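Local coordinates for protein Rho guanine nucleotide exchange factor 11 (Homo sapiens, PDB 5JHH) that probably activates Rho-family small GTPases by promoting exchange of their bound GDP for GTP through its paired RhoGEF (DH) and PH domains, at residues A330-C335 with I344-A349. Residues are numbered along the deposited sequence; the frame is centred on the assembly and turned at random.
Sequences AFFIIC and IYELVA
Phe331 and Leu347 face each other as a hydrogen-bonded pair of antiparallel strands 330-335 and 345-348, each N-H reaching the other's carbonyl; Leu347 N to Phe331 O is 2.9 Å and almost straight, 171° at the hydrogen. Ile333 and Tyr345, the next hydrogen-bonded pair, are joined by two N-H to carbonyl bonds in the same way, with Ile333 N to Tyr345 O at 2.8 Å.

CB of Leu347 sits over one face of the Phe331 ring, towards the rim, in a CH-pi contact 4.0 Å from the ring centroid. Beyond CG, CD1 is the methyl that touches, lying 3.7 Å from Phe331 CE2 and 3.6 Å from Ile333 CD1. The Phe331 ring lies there because its CG stands between the backbone N and the carbonyl carbon (chi1 61°), which brings the ring towards the partner strand. The ring also packs on Met359 and Leu362 of helix 352-368. An alanine in place of Phe331 would probably leave Leu347 CB without its aromatic cover and open a gap against Met359 and Leu362.

Further along, Cys335 SG meets the edge of the Tyr345 ring, 3.4 Å from CE1, while the Tyr345 hydroxyl bonds to the carbonyl of Ser311. On the face of the sheet that carries Phe332 and Glu346, Glu346 runs extended beside Phe332, its CG 3.7 Å from Phe332 CE1 at the ring edge, and its carboxylate pairs with Arg263.

Phe331 thus joins the hairpin 330-335/345-348 to helix 352-368, the arrangement of a PH domain, whose C-terminal helix closes one end of a curved, barrel-like antiparallel sheet.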
loop_
_atom_site.group_PDB
_atom_site.type_symbol
_atom_site.label_atom_id
_atom_site.label_comp_id
_atom_site.label_asym_id
_atom_site.label_seq_id
_atom_site.Cartn_x
_atom_site.Cartn_y
_atom_site.Cartn_z
ATOM N N ALA A 330 6.234 -25.162 7.291
ATOM C CA ALA A 330 7.621 -25.379 7.638
ATOM C C ALA A 330 8.478 -25.501 6.415
ATOM O O ALA A 330 8.017 -25.977 5.378
ATOM C CB ALA A 330 7.750 -26.635 8.464
ATOM N N PHE A 331 9.754 -25.161 6.591
ATOM C CA PHE A 331 10.775 -25.349 5.564
ATOM C C PHE A 331 12.128 -25.623 6.214
ATOM O O PHE A 331 12.331 -25.283 7.375
ATOM C CB PHE A 331 10.864 -24.118 4.656
ATOM C CG PHE A 331 11.246 -22.846 5.378
ATOM C CD1 PHE A 331 10.270 -22.019 5.914
ATOM C CD2 PHE A 331 12.566 -22.469 5.497
ATOM C CE1 PHE A 331 10.612 -20.844 6.564
ATOM C CE2 PHE A 331 12.902 -21.301 6.138
ATOM C CZ PHE A 331 11.930 -20.491 6.679
ATOM N N PHE A 332 13.030 -26.245 5.452
ATOM C CA PHE A 332 14.367 -26.633 5.926
ATOM C C PHE A 332 15.440 -25.753 5.300
ATOM O O PHE A 332 15.388 -25.405 4.116
ATOM C CB PHE A 332 14.695 -28.077 5.523
ATOM C CG PHE A 332 13.780 -29.132 6.120
ATOM C CD1 PHE A 332 13.433 -29.119 7.454
ATOM C CD2 PHE A 332 13.308 -30.162 5.342
ATOM C CE1 PHE A 332 12.616 -30.098 7.982
ATOM C CE2 PHE A 332 12.508 -31.179 5.877
ATOM C CZ PHE A 332 12.158 -31.140 7.193
ATOM N N ILE A 333 16.440 -25.443 6.097
ATOM C CA ILE A 333 17.654 -24.914 5.569
ATOM C C ILE A 333 18.785 -25.889 5.861
ATOM O O ILE A 333 19.040 -26.260 7.012
ATOM C CB ILE A 333 17.962 -23.546 6.153
ATOM C CG1 ILE A 333 16.788 -22.606 5.846
ATOM C CG2 ILE A 333 19.281 -23.024 5.588
ATOM C CD1 ILE A 333 16.871 -21.272 6.550
ATOM N N ILE A 334 19.465 -26.280 4.788
ATOM C CA ILE A 334 20.477 -27.308 4.817
ATOM C C ILE A 334 21.819 -26.679 4.498
ATOM O O ILE A 334 22.017 -26.189 3.393
ATOM C CB ILE A 334 20.145 -28.360 3.774
ATOM C CG1 ILE A 334 18.698 -28.829 3.970
ATOM C CG2 ILE A 334 21.157 -29.492 3.834
ATOM C CD1 ILE A 334 18.279 -29.974 3.080
ATOM N N CYS A 335 22.726 -26.680 5.471
ATOM C CA CYS A 335 24.038 -26.064 5.309
ATOM C C CYS A 335 24.911 -27.012 4.530
ATOM O O CYS A 335 24.945 -28.204 4.827
ATOM C CB CYS A 335 24.672 -25.803 6.664
ATOM S SG CYS A 335 23.591 -24.968 7.850
ATOM N N ILE A 344 19.919 -29.961 9.977
ATOM C CA ILE A 344 19.185 -29.049 9.158
ATOM C C ILE A 344 18.510 -28.108 10.120
ATOM O O ILE A 344 18.058 -28.557 11.170
ATOM C CB ILE A 344 18.119 -29.858 8.390
ATOM C CG1 ILE A 344 18.800 -30.600 7.231
ATOM C CG2 ILE A 344 16.963 -28.989 7.923
ATOM C CD1 ILE A 344 17.969 -31.717 6.627
ATOM N N TYR A 345 18.431 -26.830 9.751
ATOM C CA TYR A 345 17.599 -25.856 10.462
ATOM C C TYR A 345 16.185 -26.033 9.998
ATOM O O TYR A 345 15.903 -25.948 8.789
ATOM C CB TYR A 345 18.022 -24.435 10.151
ATOM C CG TYR A 345 19.374 -24.060 10.698
ATOM C CD1 TYR A 345 20.546 -24.501 10.102
ATOM C CD2 TYR A 345 19.474 -23.242 11.803
ATOM C CE1 TYR A 345 21.787 -24.102 10.593
ATOM C CE2 TYR A 345 20.702 -22.829 12.286
ATOM C CZ TYR A 345 21.859 -23.261 11.689
ATOM O OH TYR A 345 23.072 -22.836 12.219
ATOM N N GLU A 346 15.297 -26.315 10.942
ATOM C CA GLU A 346 13.899 -26.527 10.597
ATOM C C GLU A 346 13.147 -25.321 11.111
ATOM O O GLU A 346 13.163 -25.055 12.323
ATOM C CB GLU A 346 13.319 -27.812 11.225
ATOM C CG GLU A 346 11.824 -28.005 10.928
ATOM C CD GLU A 346 11.251 -29.323 11.425
ATOM O OE1 GLU A 346 12.005 -30.069 12.107
ATOM O OE2 GLU A 346 10.049 -29.612 11.133
ATOM N N LEU A 347 12.493 -24.592 10.198
ATOM C CA LEU A 347 11.899 -23.318 10.555
ATOM C C LEU A 347 10.422 -23.337 10.273
ATOM O O LEU A 347 9.973 -23.929 9.261
ATOM C CB LEU A 347 12.607 -22.196 9.814
ATOM C CG LEU A 347 14.037 -21.974 10.315
ATOM C CD1 LEU A 347 14.747 -21.017 9.385
ATOM C CD2 LEU A 347 14.076 -21.420 11.733
ATOM N N VAL A 348 9.655 -22.697 11.162
ATOM C CA VAL A 348 8.182 -22.686 11.043
ATOM C C VAL A 348 7.645 -21.242 11.017
ATOM O O VAL A 348 7.908 -20.447 11.904
ATOM C CB VAL A 348 7.492 -23.499 12.183
ATOM C CG1 VAL A 348 6.021 -23.813 11.854
ATOM C CG2 VAL A 348 8.233 -24.789 12.434
ATOM N N ALA A 349 6.887 -20.959 9.968
ATOM C CA ALA A 349 6.292 -19.659 9.688
ATOM C C ALA A 349 4.875 -19.629 10.234
ATOM O O ALA A 349 4.332 -20.651 10.629
ATOM C CB ALA A 349 6.263 -19.444 8.182
#